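Protein transport protein HOFQ (Aggregatibacter actinomycetemcomitans, PDB 2Y3M) is a secretin of the competence machinery whose extra-membranous domains bind DNA, and probably takes part in DNA uptake across the outer membrane. Local coordinates at residues P16-L21 with L32-E37; V42-E47 with A59-L64. All blocks are in the same frame, centred on the assembly; numbering follows the deposited sequence.

Interaction 1: P16-L21 with L32-E37; sequences PLVPTL and LIIDDE
Leu21 and Leu32 make the closest approach between the first turn of helix 18-26 and strand 31-36: the CD2 methyl of Leu32 lies 3.7 Å from Leu21 CB and 3.6 Å from Leu21 O, so one branch of the strand leucine rests on the helix backbone as well as on the side chain. With CG of Leu32 trans to its own nitrogen (chi1 176°), the isobutyl group reaches from the strand to the helix. Two looser apolar contacts follow at Ile34. Its CD1 lies 4.2 Å from Val18 CG1, the two side chains crossing at a slant, and its CG2 branch approaches Leu17 CD1 at 4.5 Å. Ile34 thus spreads its two branches over the successive residues Leu17 and Val18; Leu21 N bonds back to Leu17 O at 3.2 Å. The side-chain contacts are all apolar and lie toward the surface; Leu44 of strand 42-48 packs on both Leu21 and Ile34. On Asp35, OD2 forms a salt bridge with Arg11 of the second subunit. The arrangement is a helix packed on strand 31-36, paired with strand 42-48, in a small beta-alpha-beta-beta-alpha-beta lobe.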
ATOM      1  N   PRO B  16      -1.482  -7.430  -8.802  1.00 69.68           N
ATOM      2  CA  PRO B  16      -1.950  -8.724  -8.284  1.00 69.71           C
ATOM      3  C   PRO B  16      -1.324  -9.047  -6.927  1.00 65.41           C
ATOM      4  O   PRO B  16      -0.101  -9.031  -6.775  1.00 65.38           O
ATOM      5  CB  PRO B  16      -1.493  -9.724  -9.353  1.00 76.77           C
ATOM      6  CG  PRO B  16      -1.330  -8.907 -10.591  1.00 81.96           C
ATOM      7  CD  PRO B  16      -0.834  -7.574 -10.118  1.00 76.67           C
ATOM      8  N   LEU B  17      -2.174  -9.328  -5.951  1.00 64.51           N
ATOM      9  CA  LEU B  17      -1.742  -9.471  -4.565  1.00 62.60           C
ATOM     10  C   LEU B  17      -1.354 -10.907  -4.172  1.00 62.97           C
ATOM     11  O   LEU B  17      -0.318 -11.119  -3.537  1.00 61.72           O
ATOM     12  CB  LEU B  17      -2.815  -8.895  -3.619  1.00 64.46           C
ATOM     13  CG  LEU B  17      -4.278  -9.345  -3.775  1.00 70.19           C
ATOM     14  CD1 LEU B  17      -4.599 -10.481  -2.813  1.00 73.45           C
ATOM     15  CD2 LEU B  17      -5.243  -8.186  -3.543  1.00 75.14           C
ATOM     16  N   VAL B  18      -2.163 -11.875  -4.593  1.00 66.72           N
ATOM     17  CA  VAL B  18      -2.108 -13.249  -4.073  1.00 69.03           C
ATOM     18  C   VAL B  18      -0.714 -13.904  -3.976  1.00 67.88           C
ATOM     19  O   VAL B  18      -0.303 -14.275  -2.872  1.00 66.13           O
ATOM     20  CB  VAL B  18      -3.131 -14.186  -4.793  1.00 76.81           C
ATOM     21  CG1 VAL B  18      -3.030 -15.611  -4.271  1.00 80.52           C
ATOM     22  CG2 VAL B  18      -4.547 -13.664  -4.616  1.00 81.00           C
ATOM     23  N   PRO B  19       0.017 -14.044  -5.109  1.00 71.30           N
ATOM     24  CA  PRO B  19       1.254 -14.848  -5.069  1.00 74.16           C
ATOM     25  C   PRO B  19       2.373 -14.240  -4.214  1.00 70.93           C
ATOM     26  O   PRO B  19       2.996 -14.950  -3.420  1.00 71.12           O
ATOM     27  CB  PRO B  19       1.684 -14.919  -6.544  1.00 82.35           C
ATOM     28  CG  PRO B  19       0.509 -14.418  -7.333  1.00 83.58           C
ATOM     29  CD  PRO B  19      -0.190 -13.452  -6.442  1.00 74.97           C
ATOM     30  N   THR B  20       2.607 -12.938  -4.385  1.00 69.70           N
ATOM     31  CA  THR B  20       3.622 -12.186  -3.642  1.00 69.95           C
ATOM     32  C   THR B  20       3.375 -12.207  -2.132  1.00 66.45           C
ATOM     33  O   THR B  20       4.319 -12.274  -1.340  1.00 69.06           O
ATOM     34  CB  THR B  20       3.678 -10.724  -4.141  1.00 70.94           C
ATOM     35  OG1 THR B  20       4.022 -10.713  -5.533  1.00 76.81           O
ATOM     36  CG2 THR B  20       4.702  -9.901  -3.359  1.00 74.55           C
ATOM     37  N   LEU B  21       2.104 -12.147  -1.745  1.00 63.29           N
ATOM     38  CA  LEU B  21       1.713 -12.188  -0.336  1.00 63.32           C
ATOM     39  C   LEU B  21       2.022 -13.532   0.328  1.00 64.08           C
ATOM     40  O   LEU B  21       2.482 -13.564   1.470  1.00 66.05           O
ATOM     41  CB  LEU B  21       0.227 -11.845  -0.170  1.00 63.67           C
ATOM     42  CG  LEU B  21      -0.203 -10.375  -0.212  1.00 64.88           C
ATOM     43  CD1 LEU B  21      -1.723 -10.272  -0.221  1.00 67.63           C
ATOM     44  CD2 LEU B  21       0.383  -9.577   0.953  1.00 68.95           C
ATOM     45  N   LEU B  32      -0.818 -17.434   6.182  1.00 38.79           N
ATOM     46  CA  LEU B  32      -1.613 -16.354   5.588  1.00 37.41           C
ATOM     47  C   LEU B  32      -3.006 -16.817   5.159  1.00 38.19           C
ATOM     48  O   LEU B  32      -3.144 -17.745   4.362  1.00 41.33           O
ATOM     49  CB  LEU B  32      -0.869 -15.735   4.400  1.00 38.76           C
ATOM     50  CG  LEU B  32      -1.587 -14.653   3.590  1.00 39.78           C
ATOM     51  CD1 LEU B  32      -1.686 -13.330   4.360  1.00 40.08           C
ATOM     52  CD2 LEU B  32      -0.899 -14.447   2.252  1.00 43.65           C
ATOM     53  N   ILE B  33      -4.036 -16.179   5.704  1.00 36.93           N
ATOM     54  CA  ILE B  33      -5.397 -16.393   5.220  1.00 38.16           C
ATOM     55  C   ILE B  33      -5.865 -15.126   4.508  1.00 36.84           C
ATOM     56  O   ILE B  33      -6.015 -14.070   5.126  1.00 35.71           O
ATOM     57  CB  ILE B  33      -6.396 -16.775   6.347  1.00 40.15           C
ATOM     58  CG1 ILE B  33      -5.809 -17.855   7.264  1.00 43.18           C
ATOM     59  CG2 ILE B  33      -7.723 -17.245   5.745  1.00 42.94           C
ATOM     60  CD1 ILE B  33      -6.535 -18.005   8.600  1.00 47.39           C
ATOM     61  N   ILE B  34      -6.044 -15.239   3.195  1.00 38.16           N
ATOM     62  CA  ILE B  34      -6.644 -14.177   2.404  1.00 38.60           C
ATOM     63  C   ILE B  34      -8.158 -14.355   2.429  1.00 39.53           C
ATOM     64  O   ILE B  34      -8.683 -15.396   2.013  1.00 41.47           O
ATOM     65  CB  ILE B  34      -6.122 -14.157   0.940  1.00 41.62           C
ATOM     66  CG1 ILE B  34      -4.594 -13.998   0.917  1.00 42.37           C
ATOM     67  CG2 ILE B  34      -6.789 -13.026   0.147  1.00 43.08           C
ATOM     68  CD1 ILE B  34      -3.935 -14.452  -0.368  1.00 47.38           C
ATOM     69  N   ASP B  35      -8.839 -13.338   2.951  1.00 39.39           N
ATOM     70  CA  ASP B  35     -10.289 -13.295   2.981  1.00 41.52           C
ATOM     71  C   ASP B  35     -10.771 -12.252   1.971  1.00 42.65           C
ATOM     72  O   ASP B  35     -10.636 -11.041   2.183  1.00 43.31           O
ATOM     73  CB  ASP B  35     -10.792 -13.002   4.400  1.00 43.00           C
ATOM     74  CG  ASP B  35     -10.342 -14.061   5.416  1.00 45.56           C
ATOM     75  OD1 ASP B  35     -10.466 -15.270   5.115  1.00 48.45           O
ATOM     76  OD2 ASP B  35      -9.860 -13.694   6.518  1.00 47.73           O
ATOM     77  N   ASP B  36     -11.313 -12.746   0.865  1.00 44.21           N
ATOM     78  CA  ASP B  36     -11.679 -11.915  -0.274  1.00 46.51           C
ATOM     79  C   ASP B  36     -13.196 -11.868  -0.425  1.00 48.37           C
ATOM     80  O   ASP B  36     -13.804 -12.814  -0.933  1.00 49.73           O
ATOM     81  CB  ASP B  36     -11.025 -12.475  -1.542  1.00 48.88           C
ATOM     82  CG  ASP B  36     -11.161 -11.554  -2.740  1.00 53.54           C
ATOM     83  OD1 ASP B  36     -11.727 -10.445  -2.621  1.00 55.50           O
ATOM     84  OD2 ASP B  36     -10.688 -11.949  -3.821  1.00 58.11           O
ATOM     85  N   GLU B  37     -13.798 -10.771   0.027  1.00 49.48           N
ATOM     86  CA  GLU B  37     -15.244 -10.590  -0.073  1.00 52.61           C
ATOM     87  C   GLU B  37     -15.621  -9.945  -1.402  1.00 55.92           C
ATOM     88  O   GLU B  37     -15.088  -8.893  -1.758  1.00 57.77           O
ATOM     89  CB  GLU B  37     -15.789  -9.772   1.107  1.00 54.36           C
ATOM     90  CG  GLU B  37     -17.306  -9.537   1.050  1.00 58.78           C
ATOM     91  CD  GLU B  37     -17.913  -9.076   2.367  1.00 62.76           C
ATOM     92  OE1 GLU B  37     -17.166  -8.801   3.331  1.00 63.07           O
ATOM     93  OE2 GLU B  37     -19.155  -8.993   2.440  1.00 67.20           O
TER

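Interaction 2: V42-E47 with A59-L64; sequences VSLQLE and AKIKQL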
ATOM      1  N   VAL B  42     -10.725  -6.850   0.783  1.00 54.80           N
ATOM      2  CA  VAL B  42      -9.778  -7.935   1.034  1.00 49.31           C
ATOM      3  C   VAL B  42      -9.168  -7.801   2.433  1.00 47.59           C
ATOM      4  O   VAL B  42      -8.772  -6.704   2.851  1.00 51.64           O
ATOM      5  CB  VAL B  42      -8.687  -8.041  -0.084  1.00 51.01           C
ATOM      6  CG1 VAL B  42      -7.887  -6.748  -0.208  1.00 57.30           C
ATOM      7  CG2 VAL B  42      -7.765  -9.242   0.142  1.00 46.86           C
ATOM      8  N   SER B  43      -9.132  -8.919   3.154  1.00 42.63           N
ATOM      9  CA  SER B  43      -8.519  -8.980   4.476  1.00 41.39           C
ATOM     10  C   SER B  43      -7.440 -10.050   4.522  1.00 37.49           C
ATOM     11  O   SER B  43      -7.531 -11.076   3.844  1.00 35.12           O
ATOM     12  CB  SER B  43      -9.566  -9.256   5.556  1.00 42.45           C
ATOM     13  OG  SER B  43     -10.307  -8.087   5.862  1.00 48.00           O
ATOM     14  N   LEU B  44      -6.413  -9.796   5.327  1.00 37.60           N
ATOM     15  CA  LEU B  44      -5.349 -10.766   5.556  1.00 34.77           C
ATOM     16  C   LEU B  44      -5.306 -11.141   7.022  1.00 35.09           C
ATOM     17  O   LEU B  44      -5.307 -10.266   7.897  1.00 38.16           O
ATOM     18  CB  LEU B  44      -3.995 -10.194   5.158  1.00 35.95           C
ATOM     19  CG  LEU B  44      -3.799  -9.613   3.767  1.00 39.13           C
ATOM     20  CD1 LEU B  44      -2.366  -9.119   3.650  1.00 42.30           C
ATOM     21  CD2 LEU B  44      -4.131 -10.644   2.685  1.00 38.33           C
ATOM     22  N   GLN B  45      -5.286 -12.441   7.296  1.00 33.45           N
ATOM     23  CA  GLN B  45      -5.000 -12.901   8.642  1.00 34.89           C
ATOM     24  C   GLN B  45      -3.623 -13.537   8.648  1.00 32.97           C
ATOM     25  O   GLN B  45      -3.378 -14.511   7.934  1.00 32.01           O
ATOM     26  CB  GLN B  45      -6.069 -13.862   9.167  1.00 36.92           C
ATOM     27  CG  GLN B  45      -5.730 -14.395  10.553  1.00 41.34           C
ATOM     28  CD  GLN B  45      -6.941 -14.739  11.381  1.00 48.06           C
ATOM     29  OE1 GLN B  45      -8.044 -14.241  11.137  1.00 50.30           O
ATOM     30  NE2 GLN B  45      -6.743 -15.593  12.381  1.00 52.03           N
ATOM     31  N   LEU B  46      -2.729 -12.961   9.441  1.00 40.25           N
ATOM     32  CA  LEU B  46      -1.348 -13.423   9.528  1.00 38.93           C
ATOM     33  C   LEU B  46      -1.114 -14.147  10.840  1.00 37.25           C
ATOM     34  O   LEU B  46      -1.579 -13.713  11.891  1.00 35.57           O
ATOM     35  CB  LEU B  46      -0.380 -12.251   9.388  1.00 37.69           C
ATOM     36  CG  LEU B  46      -0.467 -11.514   8.056  1.00 40.12           C
ATOM     37  CD1 LEU B  46       0.152 -10.162   8.183  1.00 41.29           C
ATOM     38  CD2 LEU B  46       0.226 -12.314   6.976  1.00 44.17           C
ATOM     39  N   GLU B  47      -0.412 -15.270  10.767  1.00 38.21           N
ATOM     40  CA  GLU B  47      -0.135 -16.070  11.953  1.00 37.33           C
ATOM     41  C   GLU B  47       1.331 -16.444  12.031  1.00 37.43           C
ATOM     42  O   GLU B  47       1.906 -16.915  11.057  1.00 39.95           O
ATOM     43  CB  GLU B  47      -0.991 -17.336  11.956  1.00 39.64           C
ATOM     44  CG  GLU B  47      -2.460 -17.087  12.205  1.00 40.71           C
ATOM     45  CD  GLU B  47      -3.321 -18.279  11.854  1.00 45.67           C
ATOM     46  OE1 GLU B  47      -2.778 -19.319  11.424  1.00 48.53           O
ATOM     47  OE2 GLU B  47      -4.552 -18.172  12.009  1.00 48.31           O
ATOM     48  N   ALA B  59       5.183  -5.522   8.568  1.00 45.82           N
ATOM     49  CA  ALA B  59       6.021  -4.483   7.985  1.00 49.43           C
ATOM     50  C   ALA B  59       6.274  -4.715   6.500  1.00 50.35           C
ATOM     51  O   ALA B  59       6.156  -3.782   5.703  1.00 51.81           O
ATOM     52  CB  ALA B  59       7.344  -4.368   8.742  1.00 52.61           C
ATOM     53  N   LYS B  60       6.618  -5.951   6.133  1.00 50.31           N
ATOM     54  CA  LYS B  60       6.927  -6.289   4.737  1.00 52.36           C
ATOM     55  C   LYS B  60       5.714  -6.118   3.828  1.00 50.85           C
ATOM     56  O   LYS B  60       5.845  -5.622   2.706  1.00 52.57           O
ATOM     57  CB  LYS B  60       7.490  -7.711   4.605  1.00 53.46           C
ATOM     58  CG  LYS B  60       8.824  -7.939   5.304  1.00 57.43           C
ATOM     59  CD  LYS B  60      10.005  -7.349   4.545  1.00 63.86           C
ATOM     60  CE  LYS B  60      11.188  -7.096   5.477  1.00 68.60           C
ATOM     61  NZ  LYS B  60      11.562  -8.289   6.301  1.00 69.89           N
ATOM     62  N   ILE B  61       4.542  -6.527   4.313  1.00 48.31           N
ATOM     63  CA  ILE B  61       3.286  -6.342   3.579  1.00 48.15           C
ATOM     64  C   ILE B  61       2.956  -4.852   3.406  1.00 49.22           C
ATOM     65  O   ILE B  61       2.502  -4.433   2.341  1.00 50.31           O
ATOM     66  CB  ILE B  61       2.114  -7.105   4.247  1.00 46.14           C
ATOM     67  CG1 ILE B  61       2.335  -8.613   4.111  1.00 46.58           C
ATOM     68  CG2 ILE B  61       0.771  -6.716   3.623  1.00 46.65           C
ATOM     69  CD1 ILE B  61       1.489  -9.454   5.036  1.00 44.76           C
ATOM     70  N   LYS B  62       3.210  -4.067   4.454  1.00 49.81           N
ATOM     71  CA  LYS B  62       3.012  -2.618   4.428  1.00 52.23           C
ATOM     72  C   LYS B  62       3.950  -1.928   3.437  1.00 55.17           C
ATOM     73  O   LYS B  62       3.581  -0.925   2.834  1.00 56.84           O
ATOM     74  CB  LYS B  62       3.182  -2.020   5.829  1.00 52.95           C
ATOM     75  CG  LYS B  62       1.983  -2.220   6.745  1.00 52.05           C
ATOM     76  CD  LYS B  62       2.246  -1.652   8.140  1.00 54.48           C
ATOM     77  CE  LYS B  62       1.025  -1.774   9.052  1.00 53.94           C
ATOM     78  NZ  LYS B  62       0.032  -0.681   8.842  1.00 57.87           N
ATOM     79  N   GLN B  63       5.151  -2.482   3.270  1.00 73.06           N
ATOM     80  CA  GLN B  63       6.168  -1.935   2.363  1.00 75.74           C
ATOM     81  C   GLN B  63       5.890  -2.210   0.879  1.00 69.99           C
ATOM     82  O   GLN B  63       6.486  -1.568   0.013  1.00 71.88           O
ATOM     83  CB  GLN B  63       7.556  -2.471   2.728  1.00 81.42           C
ATOM     84  CG  GLN B  63       8.179  -1.827   3.960  1.00 91.11           C
ATOM     85  CD  GLN B  63       9.283  -2.675   4.583  1.00 96.42           C
ATOM     86  OE1 GLN B  63       9.287  -2.916   5.793  1.00100.25           O
ATOM     87  NE2 GLN B  63      10.221  -3.133   3.759  1.00 97.42           N
ATOM     88  N   LEU B  64       5.004  -3.164   0.592  1.00 64.93           N
ATOM     89  CA  LEU B  64       4.693  -3.542  -0.789  1.00 61.64           C
ATOM     90  C   LEU B  64       4.043  -2.404  -1.558  1.00 59.43           C
ATOM     91  O   LEU B  64       3.070  -1.807  -1.091  1.00 58.28           O
ATOM     92  CB  LEU B  64       3.763  -4.761  -0.839  1.00 58.82           C
ATOM     93  CG  LEU B  64       4.263  -6.134  -0.382  1.00 62.26           C
ATOM     94  CD1 LEU B  64       3.116  -7.142  -0.425  1.00 61.32           C
ATOM     95  CD2 LEU B  64       5.448  -6.623  -1.211  1.00 66.39           C
TER
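Strand 42-48 passes the last turns of helix 51-63 at a distance set by side chains, the nearest CA atoms being those of Leu44 and Ile61 at 9.9 Å. Ile61 carries the helix side of the contact alone, meeting two leucines that stand two residues apart on one face of the strand. Its CD1 meets the end of Leu46, lying 3.5 Å from CD1 and 3.7 Å from CD2, so a single methyl faces both prongs of the leucine; the shorter approach is tighter than usual van der Waals contact. Toward Leu44 the isoleucine uses both branches: CG2 stands 4.0 Å from Leu44 CD1, and Ile61 CD1 is 4.1 Å from the same methyl. Both pairs meet tip to tip. The torsions of Ile61 account for this: CG2, trans to the backbone N, is set on the Leu44 side, while CG1, trans to the carbonyl carbon (chi1 -68°), carries CD1 between Leu44 and Leu46, closer to Leu46. All three residues are buried. Leu21 of helix 18-26 touches Ile61, while Leu54 and Val58, earlier on helix 51-63, pack on Leu46. On the strand, Gln45 NE2 makes a weak hydrogen bond to Glu47 OE2 at 3.4 Å, and Glu47 OE1 is held by Asn31 and by a salt bridge to Lys77 of the second subunit. Residues 43-47 also pair antiparallel with a strand of that subunit. One strand face thus belongs to the hydrophobic core and the backbone edge to the dimer, in a layered packing of two helices against one face of an antiparallel sheet that is continued by the second subunit.

Both contacts belong to the same small sheet-and-helix lobe, with centres about 9 Å apart. Interaction 1 sets helix 18-26 against strand 31-36 and is a surface contact, whereas interaction 2 sets helix 51-63 against strand 42-48 and is wholly buried. The two strands are antiparallel neighbours, joined by probable hydrogen bonds such as Asp35 N to Ser43 O at 2.8 Å. Their side chains share one core: Leu32 CD1 packs on Leu46 CD2 at 3.4 Å. Both contacts are apolar, yet interaction 1 spreads thinly over five residues and buries more area, while interaction 2 concentrates on Ile61 and lies beside the subunit interface.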